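Local coordinates for protein thioesterase (Streptomyces sp. WAC02707, PDB 6VAP) that probably hydrolyses acyl groups off the carrier proteins of the borrelidin assembly line, as a type II editing thioesterase of the alpha/beta-hydrolase fold, at residues A[25-30]-A[91-96]; A[86-91]-A[114-119]; A[11-16]-A[57-62]. One frame throughout, in Å; residues are numbered along the deposited sequence.

Interaction 1: residues A[25-30]-A[91-96]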
loop_
_atom_site.group_PDB
_atom_site.type_symbol
_atom_site.label_atom_id
_atom_site.label_comp_id
_atom_site.label_asym_id
_atom_site.label_seq_id
_atom_site.Cartn_x
_atom_site.Cartn_y
_atom_site.Cartn_z
ATOM N N PRO A 25 17.893 2.964 3.522
ATOM C CA PRO A 25 16.804 2.026 3.797
ATOM C C PRO A 25 15.855 1.997 2.623
ATOM O O PRO A 25 15.750 2.974 1.879
ATOM C CB PRO A 25 16.121 2.614 5.033
ATOM C CG PRO A 25 17.082 3.633 5.572
ATOM C CD PRO A 25 17.862 4.132 4.413
ATOM N N GLN A 26 15.121 0.885 2.502
ATOM C CA GLN A 26 14.187 0.655 1.402
ATOM C C GLN A 26 12.748 0.914 1.848
ATOM O O GLN A 26 12.352 0.567 2.964
ATOM C CB GLN A 26 14.284 -0.771 0.858
ATOM C CG GLN A 26 15.442 -1.002 -0.091
ATOM C CD GLN A 26 15.370 -2.357 -0.762
ATOM O OE1 GLN A 26 14.618 -3.232 -0.335
ATOM N NE2 GLN A 26 16.147 -2.539 -1.819
ATOM N N LEU A 27 11.973 1.555 0.983
ATOM C CA LEU A 27 10.556 1.790 1.225
ATOM C C LEU A 27 9.786 1.233 0.027
ATOM O O LEU A 27 9.961 1.684 -1.113
ATOM C CB LEU A 27 10.267 3.277 1.418
ATOM C CG LEU A 27 8.752 3.582 1.469
ATOM C CD1 LEU A 27 8.169 3.097 2.754
ATOM C CD2 LEU A 27 8.457 5.054 1.271
ATOM N N ILE A 28 8.973 0.221 0.280
ATOM C CA ILE A 28 8.163 -0.397 -0.760
ATOM C C ILE A 28 6.781 0.187 -0.642
ATOM O O ILE A 28 6.173 0.081 0.422
ATOM C CB ILE A 28 8.123 -1.922 -0.601
ATOM C CG1 ILE A 28 9.566 -2.486 -0.584
ATOM C CG2 ILE A 28 7.324 -2.569 -1.741
ATOM C CD1 ILE A 28 9.645 -3.813 0.116
ATOM N N CYS A 29 6.269 0.780 -1.712
ATOM C CA CYS A 29 5.021 1.541 -1.707
ATOM C C CYS A 29 3.979 0.852 -2.573
ATOM O O CYS A 29 4.225 0.605 -3.758
ATOM C CB CYS A 29 5.279 2.959 -2.244
ATOM S SG CYS A 29 6.416 3.858 -1.178
ATOM N N LEU A 30 2.811 0.601 -1.993
ATOM C CA LEU A 30 1.733 -0.131 -2.613
ATOM C C LEU A 30 0.609 0.842 -2.923
ATOM O O LEU A 30 0.025 1.430 -2.002
ATOM C CB LEU A 30 1.234 -1.248 -1.691
ATOM C CG LEU A 30 2.160 -2.466 -1.447
ATOM C CD1 LEU A 30 2.763 -3.005 -2.695
ATOM C CD2 LEU A 30 3.305 -2.048 -0.447
ATOM N N PRO A 91 17.685 -2.322 6.008
ATOM C CA PRO A 91 16.349 -2.097 6.572
ATOM C C PRO A 91 15.319 -1.779 5.496
ATOM O O PRO A 91 15.607 -0.996 4.590
ATOM C CB PRO A 91 16.545 -0.898 7.505
ATOM C CG PRO A 91 18.069 -0.690 7.603
ATOM C CD PRO A 91 18.626 -1.241 6.337
ATOM N N VAL A 92 14.138 -2.394 5.598
ATOM C CA VAL A 92 13.069 -2.230 4.621
ATOM C C VAL A 92 11.764 -1.928 5.350
ATOM O O VAL A 92 11.459 -2.521 6.391
ATOM C CB VAL A 92 12.926 -3.483 3.730
ATOM C CG1 VAL A 92 12.656 -4.714 4.586
ATOM C CG2 VAL A 92 11.838 -3.302 2.692
ATOM N N ALA A 93 10.991 -1.005 4.788
ATOM C CA ALA A 93 9.683 -0.655 5.311
ATOM C C ALA A 93 8.671 -0.700 4.174
ATOM O O ALA A 93 9.022 -0.574 2.995
ATOM C CB ALA A 93 9.679 0.724 5.966
ATOM N N LEU A 94 7.403 -0.907 4.538
ATOM C CA LEU A 94 6.305 -0.957 3.582
ATOM C C LEU A 94 5.303 0.158 3.858
ATOM O O LEU A 94 4.997 0.459 5.015
ATOM C CB LEU A 94 5.606 -2.297 3.641
ATOM C CG LEU A 94 6.496 -3.545 3.813
ATOM C CD1 LEU A 94 5.673 -4.763 3.986
ATOM C CD2 LEU A 94 7.432 -3.682 2.621
ATOM N N PHE A 95 4.777 0.760 2.790
ATOM C CA PHE A 95 3.743 1.779 2.871
ATOM C C PHE A 95 2.647 1.422 1.883
ATOM O O PHE A 95 2.918 1.220 0.692
ATOM C CB PHE A 95 4.298 3.178 2.579
ATOM C CG PHE A 95 3.263 4.250 2.642
ATOM C CD1 PHE A 95 2.460 4.516 1.567
ATOM C CD2 PHE A 95 3.115 5.023 3.798
ATOM C CE1 PHE A 95 1.467 5.525 1.656
ATOM C CE2 PHE A 95 2.170 5.996 3.882
ATOM C CZ PHE A 95 1.317 6.227 2.807
ATOM N N GLY A 96 1.412 1.337 2.377
ATOM C CA GLY A 96 0.272 1.097 1.498
ATOM C C GLY A 96 -0.875 2.042 1.805
ATOM O O GLY A 96 -1.183 2.271 2.977
#
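Two neighbouring parallel strands, 26-30 and 92-96, pair in register from Q26 beside V92 to L30 beside G96. Their short axes come within 4.6 Å and diverge by 21°. Five backbone hydrogen bonds join them. Q26 N donates to P91 O, I28 N to A93 O and L30 N to F95 O. In return A93 N donates to Q26 O and F95 N to I28 O. The bonds are short and fairly straight; I28 N to A93 O measures 2.8 Å. Four of these carbonyls, those of Q26, I28, A93 and F95, also receive CA-H...O contacts, such as C29 CA to F95 O at 3.2 Å.

Apolar contacts form on both faces of the sheet. On the face of Q26, I28, L30, V92 and L94, the tip of I28 presses against two methyls of the neighbouring strand. I28 CD1 lies 3.3 Å from L94 CD2 and 3.4 Å from V92 CG2, both tighter than usual van der Waals contact. I28 keeps CG1 beside its backbone N (chi1 -56°). Its side chain runs alongside L94 and crosses V92 obliquely. The other face carries L27, C29, A93 and F95. There L27 CD1 reaches F95 CB at 3.9 Å, with CG anti to the backbone N in both residues. The ring of F95 leads away from strand 26-30.

The polar end of Q26 is held outside the pair: OE1 accepts from H89 N, and NE2 donates to R87 O.

Both strands are central in the alpha/beta-hydrolase sheet. G96 begins the GxSxG sequence of the probable nucleophile elbow. Strand 52-56 pairs with the other edge of 26-30. Helix 99-113 packs on L30 and L94, while helix 239-250 covers A93 and F95 on the opposite face.

Interaction 2: residues A[86-91]-A[114-119]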
loop_
_atom_site.group_PDB
_atom_site.type_symbol
_atom_site.label_atom_id
_atom_site.label_comp_id
_atom_site.label_asym_id
_atom_site.label_seq_id
_atom_site.Cartn_x
_atom_site.Cartn_y
_atom_site.Cartn_z
ATOM N N ALA A 86 13.836 -10.739 -4.433
ATOM C CA ALA A 86 15.113 -10.609 -5.135
ATOM C C ALA A 86 15.719 -9.213 -5.016
ATOM O O ALA A 86 16.923 -9.053 -5.221
ATOM C CB ALA A 86 14.931 -10.968 -6.612
ATOM N N ARG A 87 14.917 -8.205 -4.697
ATOM C CA ARG A 87 15.374 -6.830 -4.554
ATOM C C ARG A 87 15.552 -6.410 -3.106
ATOM O O ARG A 87 16.343 -5.501 -2.826
ATOM C CB ARG A 87 14.372 -5.860 -5.184
ATOM C CG ARG A 87 14.300 -5.930 -6.680
ATOM C CD ARG A 87 13.621 -4.694 -7.217
ATOM N NE ARG A 87 14.467 -3.505 -7.077
ATOM C CZ ARG A 87 14.645 -2.596 -8.026
ATOM N NH1 ARG A 87 14.054 -2.734 -9.203
ATOM N NH2 ARG A 87 15.412 -1.547 -7.789
ATOM N N VAL A 88 14.812 -7.050 -2.193
ATOM C CA VAL A 88 14.749 -6.619 -0.807
ATOM C C VAL A 88 16.160 -6.467 -0.271
ATOM O O VAL A 88 17.017 -7.327 -0.477
ATOM C CB VAL A 88 13.936 -7.633 0.021
ATOM C CG1 VAL A 88 14.723 -8.954 0.175
ATOM C CG2 VAL A 88 13.586 -7.049 1.385
ATOM N N HIS A 89 16.379 -5.467 0.570
ATOM C CA HIS A 89 17.635 -5.257 1.297
ATOM C C HIS A 89 17.241 -4.549 2.593
ATOM O O HIS A 89 16.760 -3.469 2.439
ATOM C CB HIS A 89 18.584 -4.471 0.392
ATOM C CG HIS A 89 19.899 -4.168 1.005
ATOM N ND1 HIS A 89 20.072 -3.147 1.882
ATOM C CD2 HIS A 89 21.086 -4.786 0.908
ATOM C CE1 HIS A 89 21.318 -3.129 2.278
ATOM N NE2 HIS A 89 21.947 -4.122 1.703
ATOM N N GLN A 90 17.365 -5.153 3.786
ATOM C CA GLN A 90 17.062 -4.498 5.045
ATOM C C GLN A 90 18.082 -3.392 5.320
ATOM O O GLN A 90 19.240 -3.498 4.923
ATOM C CB GLN A 90 17.060 -5.531 6.165
ATOM C CG GLN A 90 16.096 -6.689 5.886
ATOM C CD GLN A 90 16.138 -7.768 6.950
ATOM O OE1 GLN A 90 15.556 -7.620 8.028
ATOM N NE2 GLN A 90 16.832 -8.862 6.652
ATOM N N PRO A 91 17.685 -2.322 6.008
ATOM C CA PRO A 91 16.349 -2.097 6.572
ATOM C C PRO A 91 15.319 -1.779 5.496
ATOM O O PRO A 91 15.607 -0.996 4.590
ATOM C CB PRO A 91 16.545 -0.898 7.505
ATOM C CG PRO A 91 18.069 -0.690 7.603
ATOM C CD PRO A 91 18.626 -1.241 6.337
ATOM N N ALA A 114 9.480 -15.490 6.140
ATOM C CA ALA A 114 10.747 -15.794 5.492
ATOM C C ALA A 114 11.944 -15.339 6.315
ATOM O O ALA A 114 13.072 -15.427 5.834
ATOM C CB ALA A 114 10.788 -15.166 4.098
ATOM N N GLY A 115 11.723 -14.874 7.543
ATOM C CA GLY A 115 12.780 -14.423 8.425
ATOM C C GLY A 115 13.312 -13.042 8.132
ATOM O O GLY A 115 14.362 -12.670 8.667
ATOM N N ILE A 116 12.584 -12.239 7.365
ATOM C CA ILE A 116 13.018 -10.906 6.951
ATOM C C ILE A 116 12.268 -9.899 7.806
ATOM O O ILE A 116 11.079 -9.663 7.585
ATOM C CB ILE A 116 12.770 -10.651 5.453
ATOM C CG1 ILE A 116 13.463 -11.755 4.625
ATOM C CG2 ILE A 116 13.273 -9.283 5.056
ATOM C CD1 ILE A 116 13.274 -11.670 3.121
ATOM N N SER A 117 12.970 -9.283 8.750
ATOM C CA SER A 117 12.380 -8.283 9.619
ATOM C C SER A 117 12.087 -6.999 8.843
ATOM O O SER A 117 12.803 -6.633 7.896
ATOM C CB SER A 117 13.329 -7.984 10.782
ATOM O OG SER A 117 14.568 -7.508 10.302
ATOM N N LEU A 118 11.028 -6.304 9.272
ATOM C CA LEU A 118 10.617 -5.030 8.691
ATOM C C LEU A 118 10.791 -3.887 9.687
ATOM O O LEU A 118 10.473 -4.026 10.867
ATOM C CB LEU A 118 9.153 -5.074 8.245
ATOM C CG LEU A 118 8.768 -6.193 7.278
ATOM C CD1 LEU A 118 7.267 -6.149 6.981
ATOM C CD2 LEU A 118 9.548 -6.019 5.969
ATOM N N GLU A 119 11.298 -2.752 9.211
ATOM C CA GLU A 119 11.445 -1.590 10.085
ATOM C C GLU A 119 10.088 -1.032 10.493
ATOM O O GLU A 119 9.885 -0.634 11.648
ATOM C CB GLU A 119 12.270 -0.517 9.378
ATOM C CG GLU A 119 13.649 -0.974 8.969
ATOM C CD GLU A 119 14.448 -1.554 10.132
ATOM O OE1 GLU A 119 14.528 -0.890 11.188
ATOM O OE2 GLU A 119 15.001 -2.667 9.975
#
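V88, Q90 and P91 meet I116, S117 and E119 in three small side-chain contacts at the surface. The two segments run obliquely, 44° apart end to end between 88-91 and 116-119. The contact is loose at the helix end and tight at P91.

V88 and I116 point toward each other and meet tip to tip. V88 CG1 is 4.3 Å from I116 CD1. I116 CG1 sits beside its backbone N and the chain is extended to CD1 (chi2 178°), which carries the methyl out to V88. F111 of helix 99-113 touches both residues and completes a small apolar cluster.

Q90 crosses I116 obliquely. Its CG is beside the backbone N and its chain stays extended, so the amide reaches across to the 116-117 backbone. I116 CG2 packs against Q90 CD at 3.8 Å. The amide ends next to S117, whose OG stands between its own backbone N and carbonyl carbon.

E119 bends back at chi2 (-54°) and lays its chain against the ring of P91. E119 CG is only 3.2 Å from P91 CB. The carboxylate lies over the same carbon, with E119 OE2 3.4 Å from P91 CB. The peptide bond before P91 is cis, just ahead of strand 92-97.

Segment 114-119 begins where helix 99-113 ends, and G115, with positive phi, is the C-prime residue of a Schellman motif, where I116 N bonds F111 O and G115 N bonds E112 O. The contact thus joins two helix-to-strand connections, 73-87 into 92-97 and 99-113 into 120-124. Such neighbouring loops belong to the beta-alpha-beta architecture of the alpha/beta-hydrolase fold, at the end where its parallel strands begin.

Interaction 3: residues A[11-16]-A[57-62]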
loop_
_atom_site.group_PDB
_atom_site.type_symbol
_atom_site.label_atom_id
_atom_site.label_comp_id
_atom_site.label_asym_id
_atom_site.label_seq_id
_atom_site.Cartn_x
_atom_site.Cartn_y
_atom_site.Cartn_z
ATOM N N ASP A 11 11.934 -3.056 -12.865
ATOM C CA ASP A 11 11.375 -4.190 -13.583
ATOM C C ASP A 11 9.880 -3.933 -13.793
ATOM O O ASP A 11 9.361 -2.846 -13.511
ATOM C CB ASP A 11 11.640 -5.496 -12.827
ATOM C CG ASP A 11 11.155 -5.458 -11.388
ATOM O OD1 ASP A 11 9.961 -5.199 -11.170
ATOM O OD2 ASP A 11 11.975 -5.689 -10.477
ATOM N N VAL A 12 9.184 -4.947 -14.308
ATOM C CA VAL A 12 7.772 -4.794 -14.633
ATOM C C VAL A 12 6.970 -4.491 -13.385
ATOM O O VAL A 12 5.995 -3.724 -13.439
ATOM C CB VAL A 12 7.256 -6.059 -15.351
ATOM C CG1 VAL A 12 7.153 -7.231 -14.384
ATOM C CG2 VAL A 12 5.908 -5.784 -15.996
ATOM N N TRP A 13 7.377 -5.052 -12.241
ATOM C CA TRP A 13 6.616 -4.856 -11.009
ATOM C C TRP A 13 7.072 -3.649 -10.189
ATOM O O TRP A 13 6.256 -2.950 -9.581
ATOM C CB TRP A 13 6.718 -6.103 -10.111
ATOM C CG TRP A 13 5.845 -7.229 -10.508
ATOM C CD1 TRP A 13 6.180 -8.313 -11.296
ATOM C CD2 TRP A 13 4.516 -7.456 -10.051
ATOM N NE1 TRP A 13 5.096 -9.160 -11.405
ATOM C CE2 TRP A 13 4.081 -8.679 -10.620
ATOM C CE3 TRP A 13 3.659 -6.765 -9.187
ATOM C CZ2 TRP A 13 2.814 -9.186 -10.404
ATOM C CZ3 TRP A 13 2.391 -7.286 -8.971
ATOM C CH2 TRP A 13 1.985 -8.472 -9.589
ATOM N N ILE A 14 8.374 -3.414 -10.132
ATOM C CA ILE A 14 8.972 -2.525 -9.143
ATOM C C ILE A 14 9.606 -1.362 -9.870
ATOM O O ILE A 14 10.564 -1.556 -10.624
ATOM C CB ILE A 14 10.010 -3.251 -8.274
ATOM C CG1 ILE A 14 9.323 -4.421 -7.534
ATOM C CG2 ILE A 14 10.640 -2.272 -7.298
ATOM C CD1 ILE A 14 10.265 -5.369 -6.865
ATOM N N ARG A 15 9.106 -0.156 -9.619
ATOM C CA ARG A 15 9.587 1.046 -10.288
ATOM C C ARG A 15 10.424 1.851 -9.299
ATOM O O ARG A 15 9.933 2.250 -8.236
ATOM C CB ARG A 15 8.419 1.878 -10.819
ATOM C CG ARG A 15 7.423 1.092 -11.678
ATOM C CD ARG A 15 8.107 0.559 -12.946
ATOM N NE ARG A 15 7.347 -0.540 -13.536
ATOM C CZ ARG A 15 6.490 -0.416 -14.543
ATOM N NH1 ARG A 15 6.271 0.775 -15.081
ATOM N NH2 ARG A 15 5.857 -1.491 -15.007
ATOM N N GLN A 16 11.674 2.097 -9.653
ATOM C CA GLN A 16 12.614 2.888 -8.860
ATOM C C GLN A 16 12.798 4.203 -9.607
ATOM O O GLN A 16 13.501 4.264 -10.621
ATOM C CB GLN A 16 13.926 2.122 -8.707
ATOM C CG GLN A 16 14.968 2.820 -7.850
ATOM C CD GLN A 16 16.281 2.067 -7.796
ATOM O OE1 GLN A 16 16.486 1.116 -8.534
ATOM N NE2 GLN A 16 17.173 2.489 -6.919
ATOM N N GLN A 57 3.926 -1.424 -9.503
ATOM C CA GLN A 57 2.994 -1.305 -10.613
ATOM C C GLN A 57 2.235 -2.611 -10.746
ATOM O O GLN A 57 2.799 -3.608 -11.186
ATOM C CB GLN A 57 3.756 -0.990 -11.901
ATOM C CG GLN A 57 2.877 -0.777 -13.120
ATOM C CD GLN A 57 2.401 0.663 -13.247
ATOM O OE1 GLN A 57 1.823 1.199 -12.337
ATOM N NE2 GLN A 57 2.611 1.267 -14.400
ATOM N N TYR A 58 0.949 -2.597 -10.453
ATOM C CA TYR A 58 0.150 -3.804 -10.612
ATOM C C TYR A 58 -0.171 -4.048 -12.090
ATOM O O TYR A 58 -0.207 -3.113 -12.893
ATOM C CB TYR A 58 -1.152 -3.706 -9.834
ATOM C CG TYR A 58 -1.038 -3.207 -8.416
ATOM C CD1 TYR A 58 -0.090 -3.723 -7.545
ATOM C CD2 TYR A 58 -1.896 -2.218 -7.943
ATOM C CE1 TYR A 58 -0.010 -3.278 -6.241
ATOM C CE2 TYR A 58 -1.850 -1.801 -6.663
ATOM C CZ TYR A 58 -0.897 -2.317 -5.797
ATOM O OH TYR A 58 -0.869 -1.831 -4.494
ATOM N N PRO A 59 -0.385 -5.301 -12.479
ATOM C CA PRO A 59 -0.803 -5.583 -13.857
ATOM C C PRO A 59 -2.081 -4.839 -14.210
ATOM O O PRO A 59 -2.950 -4.605 -13.360
ATOM C CB PRO A 59 -1.039 -7.095 -13.865
ATOM C CG PRO A 59 -0.208 -7.623 -12.713
ATOM C CD PRO A 59 -0.244 -6.518 -11.663
ATOM N N GLY A 60 -2.186 -4.491 -15.490
ATOM C CA GLY A 60 -3.408 -3.971 -16.045
ATOM C C GLY A 60 -3.477 -2.470 -16.198
ATOM O O GLY A 60 -4.510 -1.964 -16.644
ATOM N N ARG A 61 -2.427 -1.739 -15.859
ATOM C CA ARG A 61 -2.449 -0.289 -15.938
ATOM C C ARG A 61 -1.201 0.225 -16.638
ATOM O O ARG A 61 -0.122 -0.365 -16.532
ATOM C CB ARG A 61 -2.556 0.339 -14.543
ATOM C CG ARG A 61 -1.324 0.114 -13.674
ATOM C CD ARG A 61 -1.740 -0.184 -12.241
ATOM N NE ARG A 61 -2.535 -1.403 -12.171
ATOM C CZ ARG A 61 -3.579 -1.572 -11.377
ATOM N NH1 ARG A 61 -3.933 -0.609 -10.545
ATOM N NH2 ARG A 61 -4.234 -2.731 -11.395
ATOM N N GLN A 62 -1.370 1.341 -17.352
ATOM C CA GLN A 62 -0.265 2.015 -18.025
ATOM C C GLN A 62 0.497 1.037 -18.906
ATOM O O GLN A 62 -0.071 0.480 -19.842
ATOM C CB GLN A 62 0.651 2.685 -17.003
ATOM C CG GLN A 62 -0.089 3.686 -16.091
ATOM C CD GLN A 62 0.831 4.300 -15.045
ATOM O OE1 GLN A 62 1.825 3.706 -14.654
ATOM N NE2 GLN A 62 0.494 5.503 -14.590
#
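Segment 11-16, which carries the short strand 14-15, lies beside residues that follow strand 52-56, at the antiparallel edge of the alpha/beta-hydrolase sheet. One backbone hydrogen bond joins the segments: Q57 N to W13 O, 2.8 Å and nearly straight at 170°. Beyond it, Y58 to R61 form a type II beta turn, with G60 at positive phi. In segment 11-16 D11 makes an Asx motif, its OD1 accepting from I14 N at 2.6 Å.

W13 keeps CG beside its backbone N (chi1 -79°). Its six-membered ring crosses P59 obliquely, with W13 CH2 3.6 Å from P59 CD. L80 of helix 73-87 also packs on this indole.

R15 bends at chi2 and lies across Q57, whose CB and CG lie over one face of the guanidinium, toward its rim. R15 NH2 is 3.6 Å from Q57 CG. That nitrogen also donates to V12 O and makes a salt bridge with D63, which limits how the group can turn. The Q57 amide is turned 68° from the guanidinium plane. Q57 NE2 donates to Q62 OE1 at 2.6 Å, in the amide plane and on a lone pair of the acceptor.

Interaction 1 is the core contact, an in-register strand pair held by repeated backbone bonds and aliphatic packing. Interaction 3 is also mostly buried, but it lies at the antiparallel edge of the same sheet. It relies on one backbone bond, an indole on a proline and a charged group over a glutamine. Interaction 2 is at the surface, between loops, and rests on side chains. Interactions 1 and 2 share P91, and V92 O probably accepts from E119 N. R87 probably links interaction 2 to interaction 3 through Q16 OE1. Interactions 1 and 3 touch where Y58 OH, hydrogen-bonded to P31 O, packs beside L30 C.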